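Local structure of anopheles Plasmodium-responsive Leucine-rich repeat protein 1B (Anopheles gambiae, 4XGO) at the interface of chains A and B. The protein probably acts in the mosquito's response to Plasmodium by pairing with LRIM1 through its coiled-coil region, the fragment here being its leucine-rich repeat domain. Residues are numbered along the deposited sequence; one frame, centred on the assembly and turned at random. Chains: chain A/B, Anopheles Plasmodium-responsive Leucine-rich repeat protein 1B.

The interface of chains A and B. Residues chain A 30, 35, 37-39, 41-43; chain B 9-12, 15.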
loop_
_atom_site.group_PDB
_atom_site.type_symbol
_atom_site.label_atom_id
_atom_site.label_comp_id
_atom_site.label_asym_id
_atom_site.label_seq_id
_atom_site.Cartn_x
_atom_site.Cartn_y
_atom_site.Cartn_z
ATOM N N LEU A 30 -18.062 -8.373 7.243
ATOM C CA LEU A 30 -17.100 -8.359 8.316
ATOM C C LEU A 30 -15.815 -7.695 7.861
ATOM O O LEU A 30 -14.751 -7.876 8.467
ATOM C CB LEU A 30 -16.812 -9.780 8.782
ATOM C CG LEU A 30 -18.004 -10.587 9.269
ATOM C CD1 LEU A 30 -17.552 -11.997 9.671
ATOM C CD2 LEU A 30 -18.717 -9.879 10.408
ATOM N N ILE A 35 -10.231 -8.542 12.455
ATOM C CA ILE A 35 -10.392 -9.952 12.794
ATOM C C ILE A 35 -9.072 -10.657 12.619
ATOM O O ILE A 35 -8.442 -10.569 11.559
ATOM C CB ILE A 35 -11.462 -10.643 11.935
ATOM C CG1 ILE A 35 -12.828 -10.017 12.235
ATOM C CG2 ILE A 35 -11.496 -12.153 12.186
ATOM C CD1 ILE A 35 -13.918 -10.432 11.282
ATOM N N GLU A 37 -8.176 -14.125 14.739
ATOM C CA GLU A 37 -8.479 -15.556 14.782
ATOM C C GLU A 37 -9.942 -15.785 14.406
ATOM O O GLU A 37 -10.804 -14.971 14.718
ATOM C CB GLU A 37 -8.157 -16.153 16.158
ATOM C CG GLU A 37 -8.467 -17.641 16.254
ATOM C CD GLU A 37 -7.981 -18.283 17.542
ATOM O OE1 GLU A 37 -7.929 -17.592 18.588
ATOM O OE2 GLU A 37 -7.656 -19.497 17.506
ATOM N N ILE A 38 -10.208 -16.886 13.709
ATOM C CA ILE A 38 -11.568 -17.324 13.451
ATOM C C ILE A 38 -11.729 -18.733 13.999
ATOM O O ILE A 38 -10.944 -19.614 13.666
ATOM C CB ILE A 38 -11.885 -17.365 11.956
ATOM C CG1 ILE A 38 -11.724 -15.972 11.336
ATOM C CG2 ILE A 38 -13.305 -17.868 11.725
ATOM C CD1 ILE A 38 -11.905 -15.968 9.839
ATOM N N ASP A 39 -12.752 -18.945 14.819
ATOM C CA ASP A 39 -13.035 -20.284 15.336
ATOM C C ASP A 39 -13.691 -21.132 14.259
ATOM O O ASP A 39 -14.450 -20.620 13.447
ATOM C CB ASP A 39 -13.959 -20.207 16.549
ATOM C CG ASP A 39 -13.263 -19.692 17.795
ATOM O OD1 ASP A 39 -12.024 -19.502 17.778
ATOM O OD2 ASP A 39 -13.968 -19.490 18.808
ATOM N N ASN A 41 -16.162 -23.069 14.393
ATOM C CA ASN A 41 -17.622 -22.979 14.461
ATOM C C ASN A 41 -18.172 -21.551 14.400
ATOM O O ASN A 41 -19.321 -21.318 14.761
ATOM C CB ASN A 41 -18.162 -23.696 15.725
ATOM C CG ASN A 41 -17.801 -22.979 17.015
ATOM O OD1 ASN A 41 -16.987 -22.060 17.015
ATOM N ND2 ASN A 41 -18.380 -23.429 18.139
ATOM N N ALA A 42 -17.374 -20.598 13.915
ATOM C CA ALA A 42 -17.785 -19.190 13.949
ATOM C C ALA A 42 -19.148 -18.953 13.316
ATOM O O ALA A 42 -19.914 -18.106 13.794
ATOM C CB ALA A 42 -16.732 -18.324 13.271
ATOM N N PHE A 43 -19.442 -19.674 12.232
ATOM C CA PHE A 43 -20.695 -19.505 11.501
ATOM C C PHE A 43 -21.793 -20.536 11.796
ATOM O O PHE A 43 -22.760 -20.667 11.031
ATOM C CB PHE A 43 -20.417 -19.441 9.995
ATOM C CG PHE A 43 -19.437 -18.358 9.620
ATOM C CD1 PHE A 43 -19.782 -17.031 9.755
ATOM C CD2 PHE A 43 -18.161 -18.674 9.179
ATOM C CE1 PHE A 43 -18.885 -16.020 9.430
ATOM C CE2 PHE A 43 -17.259 -17.673 8.845
ATOM C CZ PHE A 43 -17.622 -16.348 8.978
ATOM N N HIS B 9 -11.448 -11.721 17.877
ATOM C CA HIS B 9 -11.524 -13.152 17.671
ATOM C C HIS B 9 -12.946 -13.440 17.211
ATOM O O HIS B 9 -13.901 -13.099 17.912
ATOM C CB HIS B 9 -11.238 -13.833 19.018
ATOM C CG HIS B 9 -11.076 -15.318 18.952
ATOM N ND1 HIS B 9 -10.659 -16.058 20.040
ATOM C CD2 HIS B 9 -11.262 -16.204 17.946
ATOM C CE1 HIS B 9 -10.617 -17.339 19.715
ATOM N NE2 HIS B 9 -10.969 -17.453 18.447
ATOM N N LEU B 10 -13.114 -14.046 16.042
ATOM C CA LEU B 10 -14.465 -14.296 15.542
ATOM C C LEU B 10 -15.001 -15.644 16.031
ATOM O O LEU B 10 -14.550 -16.700 15.592
ATOM C CB LEU B 10 -14.538 -14.214 14.017
ATOM C CG LEU B 10 -15.975 -14.233 13.489
ATOM C CD1 LEU B 10 -16.693 -12.930 13.807
ATOM C CD2 LEU B 10 -16.003 -14.543 11.997
ATOM N N THR B 11 -15.980 -15.583 16.930
ATOM C CA THR B 11 -16.584 -16.760 17.553
ATOM C C THR B 11 -18.101 -16.630 17.402
ATOM O O THR B 11 -18.593 -15.546 17.117
ATOM C CB THR B 11 -16.235 -16.806 19.064
ATOM O OG1 THR B 11 -16.893 -15.728 19.740
ATOM C CG2 THR B 11 -14.745 -16.637 19.284
ATOM N N PRO B 12 -18.864 -17.717 17.636
ATOM C CA PRO B 12 -20.316 -17.572 17.634
ATOM C C PRO B 12 -20.777 -16.422 18.535
ATOM O O PRO B 12 -21.737 -15.720 18.198
ATOM C CB PRO B 12 -20.806 -18.917 18.191
ATOM C CG PRO B 12 -19.728 -19.872 17.848
ATOM C CD PRO B 12 -18.447 -19.101 17.942
ATOM N N LEU B 15 -19.727 -12.989 16.844
ATOM C CA LEU B 15 -20.591 -12.813 15.665
ATOM C C LEU B 15 -22.029 -12.477 16.066
ATOM O O LEU B 15 -22.633 -11.558 15.520
ATOM C CB LEU B 15 -20.543 -14.016 14.721
ATOM C CG LEU B 15 -21.430 -13.915 13.474
ATOM C CD1 LEU B 15 -21.109 -12.674 12.631
ATOM C CD2 LEU B 15 -21.297 -15.197 12.656
#
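Strand 8-10 of chain B pairs in parallel with strand 35-38 of chain A, a short intermolecular bridge between the N-terminal ends of two leucine-rich repeat domains. B:Leu10 is held along one edge by its backbone N and O: its N donates to A:Glu37 O at 2.8 Å, almost straight (173° at H) and in the carbonyl plane, while its O accepts from A:Asp39 N at 3.0 Å. Thus held, B:Leu10 turns its side chain into the apolar, tightly packed part of the contact. CG lies anti to the backbone N, and CD2 meets A:Leu30 CD1 tip to tip at 3.8 Å. The same methyl touches A:Phe43 CZ at 3.9 Å, the two side chains crossing at about a right angle, and A:Ala42 CB flanks it. B:Leu15 CD2 reaches CD1 of the same ring at 3.8 Å.

The opposite face of the strand is polar. The extended A:Glu37 lays its carboxylate over one face of the B:His9 imidazole, nearly parallel to it (9°), with OE1 above the ring, 3.0 Å from NE2 and not in line with an N-H. B:Thr11 CG2 caps the other face. A:Asp39 comes to the NE2 end, its carboxylate turned nearly perpendicular (88°), so two acidic groups may favour a charged imidazole. Packing loosens at the periphery, where A:Ile35 CG2 stays 4.1 Å from B:Leu10 CB and B:Pro12 rests against A:Asn41. Although the structure alone does not show that the pair forms in solution, the patch and its symmetry twin join the two copies in the deposited assembly.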